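Local coordinates for protein ralf, proline/betaine transporter (Legionella pneumophila, PDB 4D7Q) that probably acts as a guanine-nucleotide exchange factor, being an engineered fusion of a Legionella Sec7 domain with the capping domain of Rickettsia RalF, at residues N212-Q217 against S297-Q302; N218-K223 against S325-V330. The protein carries 2 engineered substitutions. All coordinates share one frame; numbering follows the deposited sequence.

Contact 1: residues N212-Q217 against S297-Q302; sequences NNISSQ and SKIIIQ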
ATOM      1  N   ASN A 212      16.188   0.229  -0.762  1.00 25.47           N
ATOM      2  CA  ASN A 212      15.997   1.673  -0.637  1.00 26.99           C
ATOM      3  C   ASN A 212      17.198   2.399  -1.170  1.00 33.24           C
ATOM      4  O   ASN A 212      18.267   1.810  -1.255  1.00 33.42           O
ATOM      5  CB  ASN A 212      15.844   2.076   0.823  1.00 31.33           C
ATOM      6  CG  ASN A 212      14.575   1.623   1.446  1.00 42.37           C
ATOM      7  OD1 ASN A 212      13.551   1.452   0.775  1.00 38.44           O
ATOM      8  ND2 ASN A 212      14.614   1.486   2.756  1.00 34.22           N
ATOM      9  N   ASN A 213      17.030   3.695  -1.483  1.00 31.18           N
ATOM     10  CA  ASN A 213      18.093   4.602  -1.933  1.00 32.23           C
ATOM     11  C   ASN A 213      18.857   4.040  -3.130  1.00 35.76           C
ATOM     12  O   ASN A 213      20.084   4.171  -3.213  1.00 35.36           O
ATOM     13  CB  ASN A 213      19.036   4.980  -0.750  1.00 31.52           C
ATOM     14  CG  ASN A 213      18.298   5.350   0.526  1.00 54.12           C
ATOM     15  OD1 ASN A 213      17.529   6.308   0.578  1.00 47.47           O
ATOM     16  ND2 ASN A 213      18.489   4.575   1.580  1.00 48.77           N
ATOM     17  N   ILE A 214      18.119   3.390  -4.051  1.00 31.29           N
ATOM     18  CA  ILE A 214      18.700   2.788  -5.252  1.00 30.71           C
ATOM     19  C   ILE A 214      18.865   3.879  -6.312  1.00 36.30           C
ATOM     20  O   ILE A 214      18.056   4.807  -6.350  1.00 36.06           O
ATOM     21  CB  ILE A 214      17.878   1.547  -5.739  1.00 33.03           C
ATOM     22  CG1 ILE A 214      18.746   0.578  -6.588  1.00 33.93           C
ATOM     23  CG2 ILE A 214      16.536   1.925  -6.426  1.00 32.24           C
ATOM     24  CD1 ILE A 214      18.197  -0.864  -6.753  1.00 40.59           C
ATOM     25  N   SER A 215      19.930   3.815  -7.119  1.00 34.81           N
ATOM     26  CA  SER A 215      20.116   4.799  -8.194  1.00 36.15           C
ATOM     27  C   SER A 215      20.825   4.248  -9.424  1.00 41.81           C
ATOM     28  O   SER A 215      21.530   3.243  -9.333  1.00 42.54           O
ATOM     29  CB  SER A 215      20.766   6.091  -7.688  1.00 39.45           C
ATOM     30  OG  SER A 215      22.182   6.102  -7.747  1.00 45.59           O
ATOM     31  N   SER A 216      20.639   4.925 -10.571  1.00 39.93           N
ATOM     32  CA  SER A 216      21.315   4.616 -11.832  1.00 40.99           C
ATOM     33  C   SER A 216      22.822   4.820 -11.665  1.00 47.05           C
ATOM     34  O   SER A 216      23.617   4.118 -12.291  1.00 47.27           O
ATOM     35  CB  SER A 216      20.804   5.520 -12.952  1.00 42.75           C
ATOM     36  OG  SER A 216      19.608   5.027 -13.533  1.00 47.69           O
ATOM     37  N   GLN A 217      23.203   5.762 -10.789  1.00 44.49           N
ATOM     38  CA  GLN A 217      24.599   6.094 -10.503  1.00 45.47           C
ATOM     39  C   GLN A 217      25.258   5.045  -9.614  1.00 48.93           C
ATOM     40  O   GLN A 217      26.451   4.802  -9.762  1.00 48.77           O
ATOM     41  CB  GLN A 217      24.715   7.500  -9.871  1.00 47.03           C
ATOM     42  CG  GLN A 217      24.459   8.669 -10.838  1.00 67.89           C
ATOM     43  CD  GLN A 217      23.034   8.776 -11.360  1.00 87.94           C
ATOM     44  OE1 GLN A 217      22.062   8.964 -10.611  1.00 78.93           O
ATOM     45  NE2 GLN A 217      22.882   8.653 -12.669  1.00 85.68           N
ATOM     46  N   SER A 297      14.758   6.890  -4.428  1.00 28.77           N
ATOM     47  CA  SER A 297      14.120   5.823  -5.186  1.00 27.23           C
ATOM     48  C   SER A 297      14.165   4.518  -4.387  1.00 29.47           C
ATOM     49  O   SER A 297      14.986   4.359  -3.480  1.00 28.10           O
ATOM     50  CB  SER A 297      14.831   5.632  -6.517  1.00 28.12           C
ATOM     51  OG  SER A 297      14.506   6.674  -7.422  1.00 31.67           O
ATOM     52  N   LYS A 298      13.249   3.600  -4.713  1.00 25.40           N
ATOM     53  CA  LYS A 298      13.179   2.287  -4.096  1.00 24.73           C
ATOM     54  C   LYS A 298      12.547   1.270  -5.052  1.00 28.47           C
ATOM     55  O   LYS A 298      11.784   1.628  -5.967  1.00 27.28           O
ATOM     56  CB  LYS A 298      12.449   2.335  -2.712  1.00 25.45           C
ATOM     57  CG  LYS A 298      10.925   2.142  -2.789  1.00 28.30           C
ATOM     58  CD  LYS A 298      10.233   2.088  -1.434  1.00 22.60           C
ATOM     59  CE  LYS A 298       8.744   2.342  -1.649  1.00 22.96           C
ATOM     60  NZ  LYS A 298       7.999   2.296  -0.367  1.00 21.96           N
ATOM     61  N   ILE A 299      12.910  -0.000  -4.850  1.00 25.55           N
ATOM     62  CA  ILE A 299      12.355  -1.135  -5.568  1.00 25.11           C
ATOM     63  C   ILE A 299      11.881  -2.183  -4.573  1.00 27.98           C
ATOM     64  O   ILE A 299      12.528  -2.398  -3.540  1.00 27.02           O
ATOM     65  CB  ILE A 299      13.238  -1.716  -6.713  1.00 28.35           C
ATOM     66  CG1 ILE A 299      14.594  -2.226  -6.201  1.00 29.05           C
ATOM     67  CG2 ILE A 299      13.381  -0.730  -7.898  1.00 28.20           C
ATOM     68  CD1 ILE A 299      15.252  -3.282  -7.153  1.00 34.22           C
ATOM     69  N   ILE A 300      10.735  -2.801  -4.873  1.00 23.54           N
ATOM     70  CA  ILE A 300      10.158  -3.873  -4.059  1.00 22.57           C
ATOM     71  C   ILE A 300       9.982  -5.104  -4.963  1.00 27.62           C
ATOM     72  O   ILE A 300       9.260  -5.044  -5.973  1.00 26.10           O
ATOM     73  CB  ILE A 300       8.843  -3.456  -3.336  1.00 24.14           C
ATOM     74  CG1 ILE A 300       9.097  -2.267  -2.335  1.00 24.54           C
ATOM     75  CG2 ILE A 300       8.207  -4.670  -2.606  1.00 23.54           C
ATOM     76  CD1 ILE A 300       7.807  -1.526  -1.849  1.00 23.13           C
ATOM     77  N   ILE A 301      10.630  -6.229  -4.579  1.00 23.67           N
ATOM     78  CA  ILE A 301      10.566  -7.484  -5.336  1.00 21.98           C
ATOM     79  C   ILE A 301       9.793  -8.551  -4.573  1.00 25.73           C
ATOM     80  O   ILE A 301      10.109  -8.855  -3.424  1.00 24.61           O
ATOM     81  CB  ILE A 301      11.971  -7.980  -5.804  1.00 24.39           C
ATOM     82  CG1 ILE A 301      12.754  -6.861  -6.526  1.00 24.30           C
ATOM     83  CG2 ILE A 301      11.874  -9.252  -6.689  1.00 23.88           C
ATOM     84  CD1 ILE A 301      13.828  -6.332  -5.714  1.00 34.25           C
ATOM     85  N   GLN A 302       8.791  -9.140  -5.226  1.00 23.02           N
ATOM     86  CA  GLN A 302       7.979 -10.165  -4.574  1.00 23.13           C
ATOM     87  C   GLN A 302       7.673 -11.331  -5.474  1.00 28.16           C
ATOM     88  O   GLN A 302       7.403 -11.098  -6.650  1.00 26.71           O
ATOM     89  CB  GLN A 302       6.618  -9.579  -4.102  1.00 22.79           C
ATOM     90  CG  GLN A 302       6.726  -8.453  -3.053  1.00 20.68           C
ATOM     91  CD  GLN A 302       5.412  -7.733  -2.823  1.00 32.19           C
ATOM     92  OE1 GLN A 302       4.406  -7.993  -3.492  1.00 32.28           O
ATOM     93  NE2 GLN A 302       5.369  -6.831  -1.840  1.00 22.83           N
TER
HETATM   94  O   HOH W   1      17.778   7.193  -4.652  1.00 50.55           O

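Contact 2: residues N218-K223 against S325-V330; sequences NDKTFK and SFETKV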
ATOM      1  N   ASN A 218      24.491   4.427  -8.697  1.00 45.10           N
ATOM      2  CA  ASN A 218      25.023   3.431  -7.760  1.00 44.97           C
ATOM      3  C   ASN A 218      24.745   1.949  -8.100  1.00 48.00           C
ATOM      4  O   ASN A 218      25.342   1.072  -7.466  1.00 48.68           O
ATOM      5  CB  ASN A 218      24.638   3.781  -6.296  1.00 44.71           C
ATOM      6  CG  ASN A 218      23.164   3.626  -5.918  1.00 67.49           C
ATOM      7  OD1 ASN A 218      22.503   2.603  -6.190  1.00 56.88           O
ATOM      8  ND2 ASN A 218      22.647   4.604  -5.170  1.00 54.39           N
ATOM      9  N   ASP A 219      23.847   1.663  -9.086  1.00 41.46           N
ATOM     10  CA  ASP A 219      23.482   0.288  -9.459  1.00 38.71           C
ATOM     11  C   ASP A 219      23.371   0.083 -10.997  1.00 39.59           C
ATOM     12  O   ASP A 219      22.522   0.713 -11.639  1.00 37.35           O
ATOM     13  CB  ASP A 219      22.153  -0.080  -8.752  1.00 39.01           C
ATOM     14  CG  ASP A 219      21.836  -1.561  -8.681  1.00 39.05           C
ATOM     15  OD1 ASP A 219      21.932  -2.242  -9.721  1.00 40.94           O
ATOM     16  OD2 ASP A 219      21.448  -2.030  -7.597  1.00 36.50           O
ATOM     17  N   LYS A 220      24.201  -0.823 -11.566  1.00 35.73           N
ATOM     18  CA  LYS A 220      24.207  -1.131 -13.011  1.00 36.18           C
ATOM     19  C   LYS A 220      22.927  -1.797 -13.490  1.00 39.61           C
ATOM     20  O   LYS A 220      22.471  -1.494 -14.600  1.00 40.02           O
ATOM     21  CB  LYS A 220      25.452  -1.937 -13.441  1.00 39.22           C
ATOM     22  CG  LYS A 220      25.710  -1.905 -14.951  1.00 55.97           C
ATOM     23  CD  LYS A 220      26.999  -2.638 -15.353  1.00 64.56           C
ATOM     24  CE  LYS A 220      26.760  -4.010 -15.945  1.00 66.13           C
ATOM     25  NZ  LYS A 220      26.240  -3.941 -17.336  1.00 69.29           N
ATOM     26  N   THR A 221      22.330  -2.679 -12.660  1.00 35.01           N
ATOM     27  CA  THR A 221      21.059  -3.336 -12.989  1.00 34.41           C
ATOM     28  C   THR A 221      19.911  -2.311 -12.985  1.00 36.68           C
ATOM     29  O   THR A 221      19.069  -2.321 -13.889  1.00 35.25           O
ATOM     30  CB  THR A 221      20.786  -4.528 -12.060  1.00 38.36           C
ATOM     31  OG1 THR A 221      21.983  -5.292 -11.932  1.00 40.06           O
ATOM     32  CG2 THR A 221      19.656  -5.428 -12.584  1.00 33.12           C
ATOM     33  N   PHE A 222      19.881  -1.430 -11.973  1.00 32.90           N
ATOM     34  CA  PHE A 222      18.857  -0.394 -11.918  1.00 32.19           C
ATOM     35  C   PHE A 222      19.063   0.626 -13.043  1.00 37.67           C
ATOM     36  O   PHE A 222      18.072   1.053 -13.646  1.00 37.04           O
ATOM     37  CB  PHE A 222      18.805   0.291 -10.554  1.00 33.53           C
ATOM     38  CG  PHE A 222      17.627   1.225 -10.396  1.00 34.25           C
ATOM     39  CD1 PHE A 222      16.344   0.726 -10.198  1.00 35.78           C
ATOM     40  CD2 PHE A 222      17.806   2.603 -10.419  1.00 36.10           C
ATOM     41  CE1 PHE A 222      15.261   1.591 -10.029  1.00 36.93           C
ATOM     42  CE2 PHE A 222      16.719   3.470 -10.245  1.00 38.06           C
ATOM     43  CZ  PHE A 222      15.456   2.961 -10.056  1.00 35.93           C
ATOM     44  N   LYS A 223      20.344   0.983 -13.352  1.00 34.71           N
ATOM     45  CA  LYS A 223      20.684   1.905 -14.450  1.00 34.74           C
ATOM     46  C   LYS A 223      20.036   1.422 -15.758  1.00 39.58           C
ATOM     47  O   LYS A 223      19.372   2.197 -16.442  1.00 39.54           O
ATOM     48  CB  LYS A 223      22.209   2.009 -14.638  1.00 37.04           C
ATOM     49  CG  LYS A 223      22.615   2.949 -15.785  1.00 40.55           C
ATOM     50  CD  LYS A 223      23.964   2.597 -16.397  1.00 54.48           C
ATOM     51  CE  LYS A 223      25.114   3.330 -15.753  1.00 67.56           C
ATOM     52  NZ  LYS A 223      26.424   2.869 -16.281  1.00 71.80           N
ATOM     53  N   SER A 325      20.359  -9.966  -8.441  1.00 28.10           N
ATOM     54  CA  SER A 325      20.855  -9.440  -9.712  1.00 27.79           C
ATOM     55  C   SER A 325      21.154  -7.946  -9.636  1.00 32.34           C
ATOM     56  O   SER A 325      21.948  -7.447 -10.427  1.00 33.73           O
ATOM     57  CB  SER A 325      19.868  -9.729 -10.836  1.00 28.61           C
ATOM     58  OG  SER A 325      19.874 -11.101 -11.186  1.00 32.20           O
ATOM     59  N   PHE A 326      20.506  -7.224  -8.721  1.00 27.86           N
ATOM     60  CA  PHE A 326      20.795  -5.810  -8.550  1.00 27.05           C
ATOM     61  C   PHE A 326      22.122  -5.722  -7.814  1.00 33.42           C
ATOM     62  O   PHE A 326      22.408  -6.568  -6.967  1.00 33.36           O
ATOM     63  CB  PHE A 326      19.644  -5.072  -7.815  1.00 28.03           C
ATOM     64  CG  PHE A 326      18.413  -4.891  -8.691  1.00 28.99           C
ATOM     65  CD1 PHE A 326      18.290  -3.785  -9.529  1.00 29.73           C
ATOM     66  CD2 PHE A 326      17.410  -5.855  -8.722  1.00 31.48           C
ATOM     67  CE1 PHE A 326      17.175  -3.634 -10.363  1.00 31.85           C
ATOM     68  CE2 PHE A 326      16.292  -5.709  -9.567  1.00 31.27           C
ATOM     69  CZ  PHE A 326      16.178  -4.596 -10.373  1.00 29.78           C
ATOM     70  N   GLU A 327      22.975  -4.765  -8.193  1.00 32.18           N
ATOM     71  CA  GLU A 327      24.290  -4.597  -7.557  1.00 33.01           C
ATOM     72  C   GLU A 327      24.167  -4.250  -6.079  1.00 36.92           C
ATOM     73  O   GLU A 327      24.954  -4.737  -5.270  1.00 37.94           O
ATOM     74  CB  GLU A 327      25.099  -3.512  -8.269  1.00 34.77           C
ATOM     75  CG  GLU A 327      25.694  -3.959  -9.591  1.00 46.23           C
ATOM     76  CD  GLU A 327      26.594  -2.929 -10.244  1.00 69.08           C
ATOM     77  OE1 GLU A 327      26.470  -1.727  -9.915  1.00 48.49           O
ATOM     78  OE2 GLU A 327      27.421  -3.326 -11.097  1.00 89.25           O
ATOM     79  N   THR A 328      23.170  -3.432  -5.731  1.00 33.18           N
ATOM     80  CA  THR A 328      22.912  -3.006  -4.354  1.00 32.84           C
ATOM     81  C   THR A 328      22.372  -4.154  -3.519  1.00 37.51           C
ATOM     82  O   THR A 328      21.405  -4.827  -3.920  1.00 36.27           O
ATOM     83  CB  THR A 328      21.930  -1.830  -4.324  1.00 39.70           C
ATOM     84  OG1 THR A 328      22.215  -0.924  -5.394  1.00 39.91           O
ATOM     85  CG2 THR A 328      21.934  -1.092  -2.984  1.00 35.91           C
ATOM     86  N   LYS A 329      22.974  -4.370  -2.340  1.00 34.41           N
ATOM     87  CA  LYS A 329      22.445  -5.389  -1.438  1.00 34.49           C
ATOM     88  C   LYS A 329      21.068  -4.916  -0.909  1.00 36.22           C
ATOM     89  O   LYS A 329      20.797  -3.709  -0.845  1.00 34.44           O
ATOM     90  CB  LYS A 329      23.436  -5.766  -0.311  1.00 37.77           C
ATOM     91  CG  LYS A 329      23.648  -4.707   0.765  1.00 55.61           C
ATOM     92  CD  LYS A 329      24.438  -5.261   1.958  1.00 62.86           C
ATOM     93  CE  LYS A 329      24.743  -4.190   2.984  1.00 74.26           C
ATOM     94  NZ  LYS A 329      25.508  -4.726   4.144  1.00 86.35           N
ATOM     95  N   VAL A 330      20.204  -5.856  -0.595  1.00 32.66           N
ATOM     96  CA  VAL A 330      18.860  -5.616  -0.105  1.00 31.90           C
ATOM     97  C   VAL A 330      18.878  -4.879   1.255  1.00 34.46           C
ATOM     98  O   VAL A 330      19.683  -5.209   2.083  1.00 34.68           O
ATOM     99  CB  VAL A 330      18.118  -6.982  -0.095  1.00 36.43           C
ATOM    100  CG1 VAL A 330      18.639  -7.897   0.970  1.00 36.01           C
ATOM    101  CG2 VAL A 330      16.650  -6.860   0.039  1.00 36.90           C
TER

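Contact 1: residues N212-Q217 against S297-Q302
Asn212 and Lys298 form an antiparallel non-hydrogen-bonded pair, CA to CA 4.5 Å, where strand 208-214 runs beside strand 297-303 in the sheet of the capping domain. Just beyond this pair the chain turns a corner at Asn213, and the two strands separate. Ile214 N gives Ser297 O a weak hydrogen bond of 3.3 Å. A water then bridges the widening gap, donating to Ile214 O and accepting from Ser297 N at 3.0 Å. The CB of Ser297 presses against the same Ile214 O from 3.3 Å.

On one face of the sheet the side chains of Asn212 and Lys298 lie next to each other and point the same way. The amide OD1 of Asn212 faces the start of the lysine chain, 3.8 Å from Lys298 CB, while accepting its hydrogen bond from Gln210 in its own strand. Lys298 runs on extended past this amide, and its NZ bonds to Gly108 O of the Sec7 part, a bond across the two pieces of the engineered fusion; the lysine also makes a cation-pi contact with Tyr283 of the adjoining strand.

Ile214 and Ile299 provide the apolar part, their side chains crossing at about a right angle. Ile214 CG1 is anti to the backbone N (chi1 -156°), and chi2 of 162° extends CD1 onward to CD1 of Ile299, 3.8 Å away. The branch methyl CG2 turns instead to the backbone, 4.1 Å from Lys298 N.

The example illustrates how a strand pair can end: the backbone bonding weakens and a water bridge takes part, while Ile214, from beyond the corner, reaches back to Ile299 inside the last regular pair.

Contact 2: residues N218-K223 against S325-V330
Ser325 comes first, its carbonyl O accepting a hydrogen bond from Thr221 OG1, 2.6 Å away. Phe326 follows, with Thr221 CG2 over one ring face in a CH-pi contact, 3.9 Å from the ring centroid and offset toward the rim. Glu327 bonds at both its backbone and its carboxylate: its N donates to Asp219 OD1 over 3.1 Å, while Lys220 N donates to its OE1 at 2.9 Å from well above the carboxylate plane. Thr328 then grips Asp219 OD2 twice, through OG1 at 2.6 Å on the anti side and through N at 2.9 Å, both from the same face.

Asp219 is the N-cap of helix 220-230. Its OD1 also accepts from Phe222 N, opposite in face to Glu327 N. These donors would be expected to stabilise the buried carboxylate despite Glu327 OE1 lying 4.6 Å from Asp219 OD1.

Within the capping domain the segment thus joins the end of helix 313-325 to the start of helix 220-230, with Phe326 packed on Ile211 and Ile299 of the sheet and Arg352 binding the carbonyls of Phe326 and Glu327.

How the contacts relate
Contact 1 and contact 2 adjoin within the capping domain, their centres about 8 Å apart, and the chain passes straight from 212-217 into 218-223. Asn218 ties the corner back on itself: its ND2 lies 3.3 Å from Asn213 O, a probable hydrogen bond, and its OD1 accepts from Ser215 N. The isoleucines of contact 1 reach the other site as well, Ile299 CD1 packing 3.6 Å from Phe326 CE2 and Ile214 CD1 3.6 Å from Asp219 OD2. A methyl of Ile214 thus lies against the N-cap carboxylate of Asp219. Together the two contacts show a strand-to-helix connection secured at successive points, first to a neighbouring strand and then to a loop about 100 residues on in the chain.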